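Local coordinates for protein HTH-type transcriptional regulator KdgR (Escherichia coli, PDB 1YSP) that represses transcription of the genes for uptake and breakdown of 2-keto-3-deoxygluconate and of the Entner-Doudoroff aldolase gene eda, at residues 103-106 / 107-111; 129-132 / 133-137. One frame throughout, in Å; residues are numbered along the deposited sequence.

Contact 1 (103-106 / 107-111); sequences LDQV and REQGY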
loop_
_atom_site.group_PDB
_atom_site.type_symbol
_atom_site.label_atom_id
_atom_site.label_comp_id
_atom_site.label_asym_id
_atom_site.label_seq_id
_atom_site.Cartn_x
_atom_site.Cartn_y
_atom_site.Cartn_z
ATOM N N LEU A 103 0.492 -3.248 12.021
ATOM C CA LEU A 103 1.618 -3.645 11.171
ATOM C C LEU A 103 1.975 -5.132 11.330
ATOM O O LEU A 103 2.403 -5.792 10.355
ATOM C CB LEU A 103 2.810 -2.744 11.433
ATOM C CG LEU A 103 2.609 -1.252 11.124
ATOM C CD1 LEU A 103 3.984 -0.633 11.305
ATOM C CD2 LEU A 103 2.083 -0.975 9.728
ATOM N N ASP A 104 1.812 -5.656 12.546
ATOM C CA ASP A 104 1.989 -7.098 12.804
ATOM C C ASP A 104 1.036 -7.904 11.922
ATOM O O ASP A 104 1.448 -8.895 11.271
ATOM C CB ASP A 104 1.709 -7.479 14.269
ATOM C CG ASP A 104 2.765 -6.996 15.245
ATOM O OD1 ASP A 104 3.886 -6.655 14.863
ATOM O OD2 ASP A 104 2.415 -6.941 16.448
ATOM N N GLN A 105 -0.238 -7.513 11.910
ATOM C CA GLN A 105 -1.238 -8.222 11.111
ATOM C C GLN A 105 -0.924 -8.079 9.606
ATOM O O GLN A 105 -1.080 -9.060 8.841
ATOM C CB GLN A 105 -2.635 -7.707 11.412
ATOM C CG GLN A 105 -3.729 -8.283 10.562
ATOM C CD GLN A 105 -3.995 -9.734 10.904
ATOM O OE1 GLN A 105 -3.635 -10.187 12.003
ATOM N NE2 GLN A 105 -4.603 -10.477 9.977
ATOM N N VAL A 106 -0.506 -6.883 9.192
ATOM C CA VAL A 106 -0.153 -6.674 7.773
ATOM C C VAL A 106 0.958 -7.682 7.349
ATOM O O VAL A 106 0.819 -8.378 6.341
ATOM C CB VAL A 106 0.277 -5.180 7.514
ATOM C CG1 VAL A 106 0.880 -4.989 6.095
ATOM C CG2 VAL A 106 -0.931 -4.235 7.683
ATOM N N ARG A 107 2.042 -7.728 8.115
ATOM C CA ARG A 107 3.132 -8.679 7.832
ATOM C C ARG A 107 2.616 -10.129 7.799
ATOM O O ARG A 107 2.890 -10.896 6.829
ATOM C CB ARG A 107 4.330 -8.470 8.785
ATOM C CG ARG A 107 5.685 -8.937 8.218
ATOM C CD ARG A 107 6.841 -8.821 9.244
ATOM N NE ARG A 107 7.874 -9.821 8.922
ATOM C CZ ARG A 107 9.150 -9.568 8.610
ATOM N NH1 ARG A 107 9.633 -8.327 8.604
ATOM N NH2 ARG A 107 9.964 -10.582 8.322
ATOM N N GLU A 108 1.820 -10.485 8.794
ATOM C CA GLU A 108 1.263 -11.836 8.929
ATOM C C GLU A 108 0.413 -12.242 7.712
ATOM O O GLU A 108 0.537 -13.360 7.227
ATOM C CB GLU A 108 0.449 -11.902 10.217
ATOM C CG GLU A 108 -0.086 -13.226 10.603
ATOM C CD GLU A 108 -0.995 -13.063 11.776
ATOM O OE1 GLU A 108 -2.227 -13.128 11.567
ATOM O OE2 GLU A 108 -0.477 -12.773 12.882
ATOM N N GLN A 109 -0.436 -11.336 7.224
ATOM C CA GLN A 109 -1.387 -11.665 6.142
ATOM C C GLN A 109 -0.859 -11.387 4.736
ATOM O O GLN A 109 -1.433 -11.879 3.770
ATOM C CB GLN A 109 -2.736 -10.977 6.370
ATOM C CG GLN A 109 -2.669 -9.441 6.161
ATOM C CD GLN A 109 -3.909 -8.734 6.704
ATOM O OE1 GLN A 109 -4.761 -9.355 7.336
ATOM N NE2 GLN A 109 -4.022 -7.446 6.447
ATOM N N GLY A 110 0.217 -10.598 4.624
ATOM C CA GLY A 110 0.850 -10.287 3.347
ATOM C C GLY A 110 0.270 -9.131 2.554
ATOM O O GLY A 110 0.660 -8.903 1.401
ATOM N N TYR A 111 -0.637 -8.353 3.171
ATOM C CA TYR A 111 -1.201 -7.172 2.528
ATOM C C TYR A 111 -1.658 -6.192 3.607
ATOM O O TYR A 111 -1.896 -6.584 4.764
ATOM C CB TYR A 111 -2.415 -7.494 1.619
ATOM C CG TYR A 111 -3.620 -8.047 2.367
ATOM C CD1 TYR A 111 -4.655 -7.202 2.862
ATOM C CD2 TYR A 111 -3.754 -9.396 2.521
ATOM C CE1 TYR A 111 -5.779 -7.783 3.538
ATOM C CE2 TYR A 111 -4.845 -9.974 3.161
ATOM C CZ TYR A 111 -5.847 -9.167 3.647
ATOM O OH TYR A 111 -6.881 -9.809 4.285
#
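R107, E108 and Q109 bond through their backbone N to the O of L103, D104 and Q105 in the last turns of helix 96-109, and G110, with positive phi, is the first residue to leave it. V106 O takes G110 N at 2.9 Å and, weakly, Y111 N at 3.5 Å. The side chain of Q109 spans this helix end. Its CG stands between backbone N and carbonyl carbon (chi1 70°), which sends the extended chain past Q105 O, 3.1 Å from Q109 CG. There the amide is held twice. Q105 NE2 donates to Q109 OE1 at 2.9 Å, from above that carbonyl's plane and with the two amides nearly perpendicular (87°). On the other branch, Q109 NE2 gives a 2.8 Å bond to Y111 O, which lies in the amide plane of Q109, and also rests 3.4 Å above one face of the Y111 ring, toward the rim. V106 CG1 comes within 3.5 Å of the same Y111 O, while its isopropyl group also packs on K65 and A69 of helix 62-69. D104 forms its salt bridge outside the contact, with R73. Bonds at both OE1 and NE2 fix the flip of the Q109 amide and tie Y111 to the final helical turn.

Contact 2 (129-132 / 133-137); sequences VFDR and FGVVI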
loop_
_atom_site.group_PDB
_atom_site.type_symbol
_atom_site.label_atom_id
_atom_site.label_comp_id
_atom_site.label_asym_id
_atom_site.label_seq_id
_atom_site.Cartn_x
_atom_site.Cartn_y
_atom_site.Cartn_z
ATOM N N VAL A 129 6.306 -4.397 -2.647
ATOM C CA VAL A 129 7.149 -4.660 -3.809
ATOM C C VAL A 129 8.558 -4.607 -3.228
ATOM O O VAL A 129 8.914 -3.652 -2.572
ATOM C CB VAL A 129 6.945 -3.606 -4.915
ATOM C CG1 VAL A 129 8.062 -3.659 -6.000
ATOM C CG2 VAL A 129 5.573 -3.787 -5.564
ATOM N N PHE A 130 9.341 -5.650 -3.480
ATOM C CA PHE A 130 10.638 -5.838 -2.820
ATOM C C PHE A 130 11.772 -5.497 -3.779
ATOM O O PHE A 130 11.649 -5.663 -5.011
ATOM C CB PHE A 130 10.782 -7.266 -2.342
ATOM C CG PHE A 130 9.798 -7.671 -1.288
ATOM C CD1 PHE A 130 10.009 -7.345 0.056
ATOM C CD2 PHE A 130 8.661 -8.400 -1.636
ATOM C CE1 PHE A 130 9.093 -7.749 1.030
ATOM C CE2 PHE A 130 7.736 -8.794 -0.693
ATOM C CZ PHE A 130 7.928 -8.460 0.642
ATOM N N ASP A 131 12.870 -4.972 -3.234
ATOM C CA ASP A 131 14.100 -4.864 -4.040
ATOM C C ASP A 131 14.912 -6.172 -3.975
ATOM O O ASP A 131 14.495 -7.159 -3.338
ATOM C CB ASP A 131 14.900 -3.659 -3.604
ATOM C CG ASP A 131 15.677 -3.891 -2.328
ATOM O OD1 ASP A 131 15.520 -4.899 -1.620
ATOM O OD2 ASP A 131 16.508 -3.028 -2.049
ATOM N N ARG A 132 16.092 -6.182 -4.597
ATOM C CA ARG A 132 16.883 -7.419 -4.680
ATOM C C ARG A 132 17.325 -7.959 -3.308
ATOM O O ARG A 132 17.684 -9.132 -3.190
ATOM C CB ARG A 132 18.063 -7.279 -5.665
ATOM C CG ARG A 132 19.082 -6.202 -5.282
ATOM C CD ARG A 132 19.735 -5.597 -6.524
ATOM N NE ARG A 132 20.877 -4.750 -6.181
ATOM C CZ ARG A 132 20.885 -3.411 -6.170
ATOM N NH1 ARG A 132 19.806 -2.690 -6.489
ATOM N NH2 ARG A 132 22.008 -2.780 -5.828
ATOM N N PHE A 133 17.224 -7.120 -2.268
ATOM C CA PHE A 133 17.603 -7.519 -0.910
ATOM C C PHE A 133 16.453 -7.873 0.018
ATOM O O PHE A 133 16.681 -8.194 1.195
ATOM C CB PHE A 133 18.487 -6.439 -0.277
ATOM C CG PHE A 133 19.766 -6.199 -1.036
ATOM C CD1 PHE A 133 20.768 -7.155 -1.033
ATOM C CD2 PHE A 133 19.954 -5.046 -1.770
ATOM C CE1 PHE A 133 21.936 -6.958 -1.742
ATOM C CE2 PHE A 133 21.149 -4.844 -2.482
ATOM C CZ PHE A 133 22.124 -5.804 -2.459
ATOM N N GLY A 134 15.220 -7.842 -0.486
ATOM C CA GLY A 134 14.080 -8.199 0.375
ATOM C C GLY A 134 13.540 -7.059 1.218
ATOM O O GLY A 134 12.721 -7.280 2.115
ATOM N N VAL A 135 13.972 -5.844 0.917
ATOM C CA VAL A 135 13.398 -4.651 1.507
ATOM C C VAL A 135 12.231 -4.170 0.655
ATOM O O VAL A 135 12.341 -4.039 -0.568
ATOM C CB VAL A 135 14.435 -3.477 1.592
ATOM C CG1 VAL A 135 13.840 -2.231 2.256
ATOM C CG2 VAL A 135 15.676 -3.929 2.366
ATOM N N VAL A 136 11.145 -3.803 1.336
ATOM C CA VAL A 136 10.005 -3.209 0.641
ATOM C C VAL A 136 10.339 -1.808 0.110
ATOM O O VAL A 136 10.499 -0.861 0.888
ATOM C CB VAL A 136 8.723 -3.175 1.544
ATOM C CG1 VAL A 136 7.577 -2.582 0.763
ATOM C CG2 VAL A 136 8.363 -4.569 2.082
ATOM N N ILE A 137 10.391 -1.638 -1.214
ATOM C CA ILE A 137 10.753 -0.341 -1.830
ATOM C C ILE A 137 9.534 0.450 -2.334
ATOM O O ILE A 137 9.594 1.656 -2.593
ATOM C CB ILE A 137 11.822 -0.560 -2.947
ATOM C CG1 ILE A 137 11.321 -1.615 -3.945
ATOM C CG2 ILE A 137 13.074 -1.064 -2.280
ATOM C CD1 ILE A 137 11.940 -1.608 -5.358
#
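The tip of the β hairpin formed by strands 123-130 and 136-142 is built here, with I137 N bonded to V129 O (2.8 Å) and F130 facing V136 as an antiparallel non-hydrogen-bonded pair. On the face shared by F130 and V136, F130 CE1 approaches V136 CG2 obliquely to 3.4 Å. The F130 ring also meets Y174 with the two planes inclined at about 30°, and F130 N bonds S169 OG of helix 151-172. Beyond this pair the chain reverses through a type I turn from D131 to G134. D131 O accepts from G134 N while D131 N donates to V135 O, so G134 and V135 together stand opposite D131: a type I turn with a G1 beta bulge, whose positive-phi position is filled by glycine. The D131 carboxylate grips the turn from within. A chi1 of 78° folds the carboxylate back over its own main chain, and D131 OD1 accepts F133 N at 2.9 Å, making an Asx turn, and V135 N at 3.1 Å, the two donors coming from opposite faces of the carboxylate plane. Replaced by alanine, D131 would no longer offer OD1, and the N-H groups of F133 and V135 are likely to lose this acceptor and the turn to flex more. D131 CB, meanwhile, packs on I137 CG2 at 3.4 Å. At the outer end R132 and F133 run side by side, pointing the same way. R132 CG sits over one face of the F133 ring in a CH-pi contact, 4.0 Å from the centroid, and the guanidinium is inclined 50° to the ring. At the strand end, V129 is packed against A165 and I168 of helix 151-172, and both V129 and I137 touch L5 of helix 4-20.

In the fold
Contacts 1 and 2 follow each other along the chain of the IclR-type C-terminal domain, with strand 112-115 and most of strand 123-130 between them. Their centres lie 16 Å apart and their nearest atoms about 7 Å, so they do not touch. Contact 1 ends the helix that leads into strand 112-115, an edge strand of the sheet within this chain; contact 2 turns the chain between two neighbouring strands of the same antiparallel sheet, 123-130 and 136-142. Helix 151-172 links them indirectly: Y111 of contact 1 lies on L154, Q155 and V158 toward its start, whereas V129 and I137 of contact 2 meet residues near its end.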